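Local coordinates for protein biliverdin reductase (PDB 5B3V) that binds NADP and biliverdin IX alpha and probably catalyses the NADPH-dependent reduction of biliverdin to bilirubin, at residues T82-H87 with Q176-P181; L103-A108 with A185-S190; V130-L135 with L304-E309. All coordinates share one frame; numbering follows the deposited sequence.

Interaction 1 of 3, residues T82-H87 with Q176-P181; sequences TINQLH and QQFGFP. With NAP (NADP nicotinamide-adenine-dinucleotide phosphate), chain E.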
# COMPACT_ATOMS: atom_id res chain seq x y z
N THR A 82 -6.07 8.84 -3.77
CA THR A 82 -5.40 9.96 -4.42
C THR A 82 -3.92 9.95 -4.04
O THR A 82 -3.41 9.00 -3.44
CB THR A 82 -6.08 11.28 -4.04
OG1 THR A 82 -5.39 12.37 -4.67
CG2 THR A 82 -6.06 11.47 -2.53
N ILE A 83 -3.22 11.04 -4.39
CA ILE A 83 -1.78 11.10 -4.15
C ILE A 83 -1.50 10.98 -2.66
O ILE A 83 -2.30 11.40 -1.81
CB ILE A 83 -1.19 12.39 -4.74
CG1 ILE A 83 -1.77 13.61 -4.02
CG2 ILE A 83 -1.46 12.47 -6.23
CD1 ILE A 83 -1.06 14.90 -4.34
N ASN A 84 -0.34 10.40 -2.33
CA ASN A 84 -0.02 10.06 -0.95
C ASN A 84 -0.09 11.28 -0.03
O ASN A 84 -0.56 11.18 1.11
CB ASN A 84 1.37 9.43 -0.87
CG ASN A 84 1.42 8.06 -1.50
OD1 ASN A 84 0.41 7.36 -1.60
ND2 ASN A 84 2.61 7.65 -1.93
N GLN A 85 0.38 12.43 -0.52
CA GLN A 85 0.51 13.61 0.33
C GLN A 85 -0.83 14.04 0.92
O GLN A 85 -0.87 14.65 1.99
CB GLN A 85 1.13 14.75 -0.48
CG GLN A 85 1.31 16.06 0.27
CD GLN A 85 1.84 17.17 -0.62
OE1 GLN A 85 1.60 17.17 -1.83
NE2 GLN A 85 2.57 18.10 -0.04
N LEU A 86 -1.93 13.73 0.24
CA LEU A 86 -3.25 14.16 0.68
C LEU A 86 -3.94 13.16 1.59
O LEU A 86 -5.01 13.48 2.12
CB LEU A 86 -4.14 14.44 -0.53
CG LEU A 86 -3.82 15.69 -1.35
CD1 LEU A 86 -4.82 15.87 -2.47
CD2 LEU A 86 -3.79 16.92 -0.44
N HIS A 87 -3.36 11.97 1.80
CA HIS A 87 -4.02 10.95 2.60
C HIS A 87 -4.34 11.45 4.00
O HIS A 87 -5.47 11.32 4.47
CB HIS A 87 -3.16 9.69 2.67
CG HIS A 87 -3.09 8.92 1.39
ND1 HIS A 87 -2.83 7.56 1.35
CD2 HIS A 87 -3.25 9.31 0.10
CE1 HIS A 87 -2.83 7.16 0.09
NE2 HIS A 87 -3.08 8.19 -0.68
N GLN A 176 7.34 15.68 -2.68
CA GLN A 176 6.31 16.04 -1.71
C GLN A 176 5.05 15.19 -1.85
O GLN A 176 4.46 14.77 -0.85
CB GLN A 176 5.97 17.52 -1.84
CG GLN A 176 6.97 18.45 -1.18
CD GLN A 176 6.73 18.57 0.31
OE1 GLN A 176 5.83 19.29 0.74
NE2 GLN A 176 7.52 17.85 1.10
N GLN A 177 4.61 14.94 -3.09
CA GLN A 177 3.35 14.24 -3.30
C GLN A 177 3.49 12.74 -3.12
O GLN A 177 2.53 12.07 -2.73
CB GLN A 177 2.80 14.56 -4.69
CG GLN A 177 2.34 16.01 -4.85
CD GLN A 177 2.42 16.50 -6.28
OE1 GLN A 177 2.44 17.71 -6.53
NE2 GLN A 177 2.47 15.56 -7.23
N PHE A 178 4.67 12.19 -3.41
CA PHE A 178 4.94 10.77 -3.21
C PHE A 178 5.40 10.47 -1.79
O PHE A 178 4.96 9.48 -1.19
CB PHE A 178 6.01 10.32 -4.22
CG PHE A 178 6.11 8.83 -4.39
CD1 PHE A 178 4.99 8.06 -4.65
CD2 PHE A 178 7.35 8.20 -4.34
CE1 PHE A 178 5.09 6.70 -4.83
CE2 PHE A 178 7.46 6.83 -4.52
CZ PHE A 178 6.33 6.08 -4.77
N GLY A 179 6.25 11.32 -1.22
CA GLY A 179 6.79 11.09 0.10
C GLY A 179 8.04 10.25 0.05
O GLY A 179 8.58 9.93 -1.02
N PHE A 180 8.53 9.90 1.23
CA PHE A 180 9.69 9.02 1.32
C PHE A 180 9.37 7.70 0.63
O PHE A 180 8.32 7.10 0.90
CB PHE A 180 10.08 8.79 2.78
CG PHE A 180 11.30 7.93 2.94
CD1 PHE A 180 12.55 8.39 2.54
CD2 PHE A 180 11.21 6.67 3.50
CE1 PHE A 180 13.68 7.60 2.68
CE2 PHE A 180 12.33 5.88 3.65
CZ PHE A 180 13.57 6.35 3.24
N PRO A 181 10.22 7.23 -0.28
CA PRO A 181 9.85 6.07 -1.13
C PRO A 181 9.45 4.83 -0.35
O PRO A 181 8.54 4.12 -0.78
CB PRO A 181 11.11 5.84 -1.96
CG PRO A 181 11.74 7.19 -2.05
CD PRO A 181 11.49 7.83 -0.71
PA NAP E . -2.85 7.08 -10.22
O1A NAP E . -3.42 6.09 -11.16
O2A NAP E . -1.81 8.01 -10.70
O5B NAP E . -4.08 7.96 -9.65
C5B NAP E . -3.98 9.17 -8.89
C4B NAP E . -5.25 10.05 -9.01
O4B NAP E . -4.17 11.04 -8.86
C3B NAP E . -5.91 10.86 -10.16
O3B NAP E . -7.07 11.54 -9.68
C2B NAP E . -4.75 11.78 -10.38
O2B NAP E . -4.95 12.93 -11.26
C1B NAP E . -4.79 12.30 -8.94
N9A NAP E . -3.72 13.29 -8.78
C8A NAP E . -2.57 13.28 -9.46
N7A NAP E . -1.88 14.35 -9.09
C5A NAP E . -2.61 15.03 -8.21
C6A NAP E . -2.35 16.17 -7.55
N6A NAP E . -1.17 16.73 -7.80
N1A NAP E . -3.22 16.71 -6.69
C2A NAP E . -4.44 16.06 -6.49
N3A NAP E . -4.69 14.87 -7.19
C4A NAP E . -3.77 14.40 -8.05
O3 NAP E . -2.20 6.27 -8.97
PN NAP E . -2.72 4.97 -8.16
O1N NAP E . -1.72 3.90 -8.31
O2N NAP E . -4.13 4.72 -8.54
O5D NAP E . -2.70 5.47 -6.63
C5D NAP E . -3.72 5.92 -5.75
C4D NAP E . -3.14 5.89 -4.30
O4D NAP E . -2.95 4.47 -4.73
C3D NAP E . -1.71 5.88 -3.69
O3D NAP E . -1.80 5.77 -2.27
C2D NAP E . -1.20 4.61 -4.28
O2D NAP E . 0.05 4.26 -3.69
C1D NAP E . -2.29 3.79 -3.67
N1N NAP E . -2.10 2.38 -4.06
C2N NAP E . -2.16 2.05 -5.42
C3N NAP E . -1.99 0.74 -5.82
C7N NAP E . -2.07 0.41 -7.16
O7N NAP E . -2.19 1.27 -8.02
N7N NAP E . -1.98 -0.88 -7.42
C4N NAP E . -1.78 -0.27 -4.88
C5N NAP E . -1.71 0.06 -3.53
C6N NAP E . -1.87 1.38 -3.12
P2B NAP E . -5.20 12.94 -12.84
O1X NAP E . -4.37 14.08 -13.25
O2X NAP E . -4.75 11.62 -13.30
O3X NAP E . -6.66 13.16 -12.94

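Interaction 2 of 3, residues L103-A108 with A185-S190; sequences LEYPLA and ALSRIS. With BLA (biliverdine IX alpha), chain G.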
# COMPACT_ATOMS: atom_id res chain seq x y z
N LEU A 103 -8.58 3.70 2.97
CA LEU A 103 -7.42 4.29 2.31
C LEU A 103 -6.63 3.23 1.58
O LEU A 103 -6.51 2.09 2.04
CB LEU A 103 -6.50 5.00 3.31
CG LEU A 103 -6.92 6.33 3.95
CD1 LEU A 103 -6.88 6.21 5.46
CD2 LEU A 103 -6.00 7.45 3.48
N GLU A 104 -6.12 3.61 0.41
CA GLU A 104 -5.01 2.89 -0.20
C GLU A 104 -3.73 3.31 0.51
O GLU A 104 -3.56 4.48 0.85
CB GLU A 104 -4.93 3.22 -1.69
CG GLU A 104 -5.57 2.21 -2.62
CD GLU A 104 -7.05 2.02 -2.37
OE1 GLU A 104 -7.84 2.91 -2.75
OE2 GLU A 104 -7.43 0.98 -1.80
N TYR A 105 -2.84 2.36 0.76
CA TYR A 105 -1.64 2.66 1.53
C TYR A 105 -0.77 3.69 0.79
O TYR A 105 -0.80 3.74 -0.44
CB TYR A 105 -0.84 1.39 1.84
CG TYR A 105 -0.18 0.68 0.67
CD1 TYR A 105 0.96 1.20 0.06
CD2 TYR A 105 -0.67 -0.54 0.21
CE1 TYR A 105 1.57 0.55 -0.99
CE2 TYR A 105 -0.06 -1.20 -0.84
CZ TYR A 105 1.06 -0.65 -1.44
OH TYR A 105 1.66 -1.30 -2.48
N PRO A 106 -0.00 4.50 1.53
CA PRO A 106 0.15 4.52 2.99
C PRO A 106 -0.99 5.21 3.71
O PRO A 106 -1.69 6.04 3.13
CB PRO A 106 1.46 5.29 3.18
CG PRO A 106 1.45 6.26 2.06
CD PRO A 106 0.84 5.53 0.89
N LEU A 107 -1.18 4.85 4.98
CA LEU A 107 -2.10 5.56 5.86
C LEU A 107 -1.82 7.06 5.83
O LEU A 107 -2.70 7.88 5.54
CB LEU A 107 -1.99 4.99 7.27
CG LEU A 107 -2.65 5.72 8.45
CD1 LEU A 107 -4.13 5.91 8.22
CD2 LEU A 107 -2.40 4.96 9.74
N ALA A 108 -0.57 7.43 6.13
CA ALA A 108 -0.12 8.81 6.05
C ALA A 108 1.36 8.79 5.68
O ALA A 108 1.97 7.72 5.54
CB ALA A 108 -0.37 9.55 7.37
N ALA A 185 6.03 3.11 -0.77
CA ALA A 185 6.04 1.69 -1.12
C ALA A 185 6.01 0.83 0.14
O ALA A 185 6.85 -0.05 0.37
CB ALA A 185 7.24 1.36 -2.00
N LEU A 186 5.00 1.10 0.97
CA LEU A 186 4.86 0.47 2.28
C LEU A 186 4.75 -1.05 2.19
O LEU A 186 5.08 -1.74 3.15
CB LEU A 186 3.63 1.05 2.97
CG LEU A 186 3.52 1.01 4.50
CD1 LEU A 186 4.29 2.18 5.08
CD2 LEU A 186 2.07 1.06 4.93
N SER A 187 4.31 -1.58 1.05
CA SER A 187 4.09 -3.01 0.91
C SER A 187 5.37 -3.82 1.01
O SER A 187 5.32 -5.01 1.32
CB SER A 187 3.38 -3.30 -0.41
OG SER A 187 3.99 -2.57 -1.47
N ARG A 188 6.53 -3.20 0.74
CA ARG A 188 7.80 -3.90 0.89
C ARG A 188 8.04 -4.27 2.35
O ARG A 188 8.31 -5.44 2.67
CB ARG A 188 8.95 -3.03 0.37
CG ARG A 188 8.70 -2.37 -0.97
CD ARG A 188 8.33 -3.37 -2.05
NE ARG A 188 8.17 -2.72 -3.34
CZ ARG A 188 7.07 -2.08 -3.72
NH1 ARG A 188 6.03 -2.00 -2.90
NH2 ARG A 188 7.01 -1.51 -4.91
N ILE A 189 7.95 -3.29 3.25
CA ILE A 189 8.17 -3.54 4.67
C ILE A 189 7.02 -4.36 5.25
O ILE A 189 7.24 -5.33 5.99
CB ILE A 189 8.36 -2.22 5.42
CG1 ILE A 189 9.68 -1.56 5.02
CG2 ILE A 189 8.30 -2.43 6.92
CD1 ILE A 189 9.81 -0.14 5.49
N SER A 190 5.79 -3.99 4.90
CA SER A 190 4.57 -4.64 5.39
C SER A 190 4.65 -6.16 5.31
O SER A 190 4.25 -6.86 6.25
CB SER A 190 3.36 -4.15 4.60
OG SER A 190 2.32 -5.10 4.62
CHA BLA G . 1.38 -1.36 -6.04
NA BLA G . 1.15 0.21 -8.07
C1A BLA G . 1.34 0.01 -6.76
C2A BLA G . 1.52 1.20 -6.17
C3A BLA G . 1.40 2.13 -7.11
C4A BLA G . 1.19 1.53 -8.28
CMA BLA G . 1.52 3.65 -6.90
CAA BLA G . 1.75 1.51 -4.68
CBA BLA G . 3.18 1.94 -4.29
CGA BLA G . 4.24 0.86 -4.57
O1A BLA G . 4.15 -0.20 -3.90
O2A BLA G . 5.14 1.13 -5.39
CHB BLA G . 1.02 2.29 -9.61
NB BLA G . 1.36 0.14 -11.00
C1B BLA G . 1.21 1.46 -10.89
C2B BLA G . 1.24 1.99 -12.11
C3B BLA G . 1.41 1.01 -12.99
C4B BLA G . 1.49 -0.14 -12.30
CMB BLA G . 1.10 3.48 -12.44
OB BLA G . 1.65 -1.42 -12.74
CAB BLA G . 1.48 1.22 -14.31
CBB BLA G . 1.66 0.00 -15.22
NC BLA G . -1.12 -1.62 -10.52
C1C BLA G . -1.44 -1.03 -11.67
C2C BLA G . -1.70 -1.95 -12.60
C3C BLA G . -1.55 -3.15 -12.02
C4C BLA G . -1.19 -2.93 -10.75
CMC BLA G . -2.09 -1.56 -14.04
OC BLA G . -1.46 0.33 -11.80
CAC BLA G . -1.68 -4.41 -12.48
CBC BLA G . -2.12 -4.69 -13.92
CHD BLA G . -0.91 -4.05 -9.74
ND BLA G . 0.24 -2.41 -8.09
C1D BLA G . -0.24 -3.61 -8.43
C2D BLA G . -0.04 -4.44 -7.42
C3D BLA G . 0.55 -3.77 -6.44
C4D BLA G . 0.72 -2.51 -6.84
CMD BLA G . -0.43 -5.92 -7.38
CAD BLA G . 0.92 -4.45 -5.11
CBD BLA G . 2.43 -4.66 -5.11
CGD BLA G . 2.94 -5.42 -3.89
O1D BLA G . 2.45 -6.55 -3.71
O2D BLA G . 3.87 -4.90 -3.23

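Interaction 3 of 3, residues V130-L135 with L304-E309; sequences VEHIEL and LYVDLE. With BLA (biliverdine IX alpha), chain G.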
# COMPACT_ATOMS: atom_id res chain seq x y z
N VAL A 130 -6.86 0.57 6.09
CA VAL A 130 -5.86 0.76 5.05
C VAL A 130 -5.79 -0.51 4.22
O VAL A 130 -5.62 -1.61 4.76
CB VAL A 130 -4.48 1.11 5.63
CG1 VAL A 130 -3.45 1.26 4.51
CG2 VAL A 130 -4.56 2.39 6.45
N GLU A 131 -5.93 -0.37 2.91
CA GLU A 131 -5.84 -1.50 2.01
C GLU A 131 -4.39 -1.97 1.91
O GLU A 131 -3.46 -1.17 1.86
CB GLU A 131 -6.39 -1.12 0.63
CG GLU A 131 -5.86 -1.94 -0.55
CD GLU A 131 -4.52 -1.44 -1.05
OE1 GLU A 131 -4.35 -0.22 -1.20
OE2 GLU A 131 -3.62 -2.28 -1.27
N HIS A 132 -4.21 -3.30 1.87
CA HIS A 132 -2.88 -3.91 1.70
C HIS A 132 -3.04 -5.15 0.81
O HIS A 132 -3.11 -6.28 1.29
CB HIS A 132 -2.26 -4.27 3.05
CG HIS A 132 -1.72 -3.09 3.79
ND1 HIS A 132 -0.42 -2.65 3.65
CD2 HIS A 132 -2.30 -2.26 4.68
CE1 HIS A 132 -0.22 -1.60 4.42
NE2 HIS A 132 -1.35 -1.34 5.06
N ILE A 133 -3.08 -4.91 -0.50
CA ILE A 133 -3.28 -5.99 -1.47
C ILE A 133 -2.06 -6.88 -1.63
O ILE A 133 -2.18 -7.97 -2.20
CB ILE A 133 -3.70 -5.43 -2.84
CG1 ILE A 133 -2.67 -4.43 -3.37
CG2 ILE A 133 -5.08 -4.80 -2.77
CD1 ILE A 133 -3.00 -3.88 -4.74
N GLU A 134 -0.88 -6.44 -1.17
CA GLU A 134 0.28 -7.33 -1.18
C GLU A 134 0.09 -8.51 -0.24
O GLU A 134 0.75 -9.54 -0.42
CB GLU A 134 1.55 -6.57 -0.81
CG GLU A 134 1.73 -6.29 0.68
CD GLU A 134 0.94 -5.09 1.16
OE1 GLU A 134 0.06 -4.61 0.41
OE2 GLU A 134 1.21 -4.61 2.28
N LEU A 135 -0.78 -8.39 0.76
CA LEU A 135 -1.05 -9.48 1.67
C LEU A 135 -2.11 -10.45 1.15
O LEU A 135 -2.34 -11.49 1.77
CB LEU A 135 -1.49 -8.95 3.04
CG LEU A 135 -0.47 -8.15 3.84
CD1 LEU A 135 -1.01 -7.87 5.23
CD2 LEU A 135 0.86 -8.87 3.91
N LEU A 304 -11.36 -7.91 9.19
CA LEU A 304 -10.61 -7.61 7.98
C LEU A 304 -9.30 -8.40 7.94
O LEU A 304 -8.73 -8.75 8.98
CB LEU A 304 -10.33 -6.12 7.88
CG LEU A 304 -11.57 -5.30 7.51
CD1 LEU A 304 -11.45 -3.87 7.99
CD2 LEU A 304 -11.81 -5.35 6.00
N TYR A 305 -8.84 -8.68 6.72
CA TYR A 305 -7.66 -9.52 6.53
C TYR A 305 -6.40 -8.87 7.08
O TYR A 305 -5.44 -9.59 7.38
CB TYR A 305 -7.48 -9.83 5.04
CG TYR A 305 -7.15 -8.61 4.21
CD1 TYR A 305 -8.15 -7.80 3.72
CD2 TYR A 305 -5.83 -8.28 3.93
CE1 TYR A 305 -7.86 -6.68 2.96
CE2 TYR A 305 -5.52 -7.16 3.18
CZ TYR A 305 -6.54 -6.37 2.69
OH TYR A 305 -6.25 -5.26 1.94
N VAL A 306 -6.37 -7.55 7.19
CA VAL A 306 -5.26 -6.82 7.77
C VAL A 306 -5.82 -5.92 8.87
O VAL A 306 -6.93 -5.41 8.77
CB VAL A 306 -4.48 -6.00 6.71
CG1 VAL A 306 -5.37 -4.90 6.13
CG2 VAL A 306 -3.20 -5.42 7.30
N ASP A 307 -5.04 -5.76 9.93
CA ASP A 307 -5.41 -4.84 11.00
C ASP A 307 -4.85 -3.46 10.71
O ASP A 307 -3.80 -3.32 10.07
CB ASP A 307 -4.89 -5.34 12.35
CG ASP A 307 -5.58 -6.60 12.81
OD1 ASP A 307 -6.70 -6.87 12.33
OD2 ASP A 307 -5.02 -7.31 13.67
N LEU A 308 -5.57 -2.44 11.16
CA LEU A 308 -5.04 -1.08 11.10
C LEU A 308 -3.76 -0.97 11.91
O LEU A 308 -2.84 -0.23 11.54
CB LEU A 308 -6.09 -0.09 11.61
CG LEU A 308 -5.65 1.37 11.64
CD1 LEU A 308 -5.28 1.85 10.24
CD2 LEU A 308 -6.73 2.25 12.24
N GLU A 309 -3.67 -1.72 13.02
CA GLU A 309 -2.47 -1.73 13.84
C GLU A 309 -1.26 -2.18 13.03
O GLU A 309 -0.17 -1.60 13.15
CB GLU A 309 -2.68 -2.65 15.04
CG GLU A 309 -1.74 -2.40 16.21
CD GLU A 309 -2.03 -1.10 16.93
OE1 GLU A 309 -1.26 -0.13 16.75
OE2 GLU A 309 -3.04 -1.05 17.66
CHA BLA G . 1.38 -1.36 -6.04
NA BLA G . 1.15 0.21 -8.07
C1A BLA G . 1.34 0.01 -6.76
C2A BLA G . 1.52 1.20 -6.17
C3A BLA G . 1.40 2.13 -7.11
C4A BLA G . 1.19 1.53 -8.28
CMA BLA G . 1.52 3.65 -6.90
CAA BLA G . 1.75 1.51 -4.68
CBA BLA G . 3.18 1.94 -4.29
CGA BLA G . 4.24 0.86 -4.57
O1A BLA G . 4.15 -0.20 -3.90
O2A BLA G . 5.14 1.13 -5.39
CHB BLA G . 1.02 2.29 -9.61
NB BLA G . 1.36 0.14 -11.00
C1B BLA G . 1.21 1.46 -10.89
C2B BLA G . 1.24 1.99 -12.11
C3B BLA G . 1.41 1.01 -12.99
C4B BLA G . 1.49 -0.14 -12.30
CMB BLA G . 1.10 3.48 -12.44
OB BLA G . 1.65 -1.42 -12.74
CAB BLA G . 1.48 1.22 -14.31
CBB BLA G . 1.66 0.00 -15.22
NC BLA G . -1.12 -1.62 -10.52
C1C BLA G . -1.44 -1.03 -11.67
C2C BLA G . -1.70 -1.95 -12.60
C3C BLA G . -1.55 -3.15 -12.02
C4C BLA G . -1.19 -2.93 -10.75
CMC BLA G . -2.09 -1.56 -14.04
OC BLA G . -1.46 0.33 -11.80
CAC BLA G . -1.68 -4.41 -12.48
CBC BLA G . -2.12 -4.69 -13.92
CHD BLA G . -0.91 -4.05 -9.74
ND BLA G . 0.24 -2.41 -8.09
C1D BLA G . -0.24 -3.61 -8.43
C2D BLA G . -0.04 -4.44 -7.42
C3D BLA G . 0.55 -3.77 -6.44
C4D BLA G . 0.72 -2.51 -6.84
CMD BLA G . -0.43 -5.92 -7.38
CAD BLA G . 0.92 -4.45 -5.11
CBD BLA G . 2.43 -4.66 -5.11
CGD BLA G . 2.94 -5.42 -3.89
O1D BLA G . 2.45 -6.55 -3.71
O2D BLA G . 3.87 -4.90 -3.23

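Interaction 1 of 3, residues T82-H87 with Q176-P181
The carboxamide of Asn-84 lies beside the ring of Phe-178, both side chains pointing the same way with their planes 24° apart; ND2 approaches CD1 obliquely at 3.6 Å. The contact joins the loop after strand 77-80 of the Rossmann fold to the short helix 175-178 of the C-terminal domain, beside the NADP of this Gfo/Idh/MocA protein. Asn-84 also presents its CA to one face of the His-87 imidazole, off toward the rim. At the edge of that imidazole stands O3D of NADP, while NE2 donates to Thr-82 O in the ring plane, although it reaches this oxygen from above the carbonyl plane.

Both ends of the Asn-84 amide are engaged. ND2 gives Phe-178 O a nearly straight bond of 3.1 Å (168°), within the carbonyl plane and on a lone pair; the acceptor also lies near the amide's own plane, which should discourage the amide from turning. OD1 lies 2.8 Å from NADP O3D, a hydroxyl that Tyr-105 O also contacts. One side chain thus spans the nicotinamide ribose and the second domain.

One residue earlier in the helix, Gln-177 O accepts the backbone N of Gln-85 at 3.1 Å in a more bent bond (136°). The Gln-85 chain, its CG anti to the backbone N, runs out extended past the carbonyl of Gln-176, and its OE1 comes within 3.3 Å of Gln-177 CG. Trp-171, another NADP-binding residue, packs against Ile-83, Asn-84, Gln-177 and Phe-178. Ile-83 divides its branches between protein and cofactor: CD1 meets Gln-177 CG at 3.6 Å, whereas CG2 rests 3.4 Å from C5A of the adenine.

Interaction 2 of 3, residues L103-A108 with A185-S190
Tyr-105 reaches from the loop after strand 100-104 to the start of helix 186-196, where Leu-186 and Ser-187 receive its ring. It belongs to a Glu-Tyr-Pro sequence with a cis peptide before Pro-106, which probably corresponds to the Glu-Lys-Pro motif of Gfo/Idh/MocA enzymes, at the junction of Rossmann and C-terminal domains.

CB of Tyr-105 points toward the helix, and with CG set between the backbone N and the carbonyl carbon (chi1 68°) the ring projects across the gap. CD1 touches Leu-186 CB at 4.0 Å, the two side chains sliding past each other in opposite directions. CE1, on the same side of the ring, packs against the propionate carbon CAA of biliverdin at 3.8 Å. Along the other side, CE2 nears Ser-187 CB, and the Ser-187 N lies over one ring face. His-132 meets the ring too, with its plane only about 20° away. At the tip, Tyr-105 OH is 2.8 Å from Ser-187 OG. Tyr-105 OH also donates to biliverdin O1A at 3.1 Å, this acceptor lying in the ring plane.

The same propionate is gripped from the helix by Arg-188, whose chain bends at chi2; Ala-185 CB lies over one face of its guanidinium. NH1 bonds O1A at 2.8 Å (159°), and NH2 reaches O2A at 3.3 Å, with a weak bond to O1A besides. Arg-191 is a further partner of the pigment. The tyrosine and arginine thus converge on one carboxylate oxygen, while on the other propionate Ser-187 OG donates to O2D at 2.9 Å.

Interaction 3 of 3, residues V130-L135 with L304-E309
Tyr-305 brings its hydroxyl up to the backbone N of His-132, joining strand 128-131, at the border of the Rossmann sheet, and the residues after it to the segment leading into helix 308-324.

Polar contacts come first. His-132 N donates to Tyr-305 OH at 2.8 Å, almost straight (168°), and the hydroxyl is also hydrogen-bonded to Asp-290. A phenylalanine here would probably leave the His-132 N-H and the Asp-290 carboxylate without this shared partner. The His-132 ring is held at both nitrogens: NE2 pairs with Ser-311, and ND1 donates to the syn lone pair of Glu-134 OE2 at 2.9 Å. Glu-131 OE2 instead uses its anti lone pair to accept Ile-133 N.

Packing contacts flank this bonding. Val-306 places CG1 over one face of the Tyr-305 ring, whose edge meets His-132 O and Leu-135 CB. Leu-135 crosses Val-306 at about a right angle, CD1 to CG2 at 3.9 Å. The 3-10 segment 133-135 also borders biliverdin, Ile-133 CD1 lying 3.9 Å from C3D and Glu-134 CB near the propionate oxygen O1D. On strand 128-131, Val-130 CG2 meets Leu-308 CD1, also at 3.9 Å.

Interactions 1 and 2 join the Rossmann part to segments of the C-terminal family region; interaction 3 packs the segment leading into helix 308-324 against the edge strand of the Rossmann sheet. Interaction 2 lies between the others, its centre 11 Å from that of interaction 1 and 9 Å from that of interaction 3. A probable hydrogen bond from His-87 ND1 to Pro-106 O (2.6 Å) ties interaction 1 to the cis-proline turn. Toward interaction 3, neighbouring strands pair through Leu-103 O and Glu-131 N (2.7 Å), and Ser-190 OG lies 2.6 Å from Glu-134 OE2. Interaction 1 borders the nicotinamide ribose and the adenine, while interactions 2 and 3 both touch the same biliverdin.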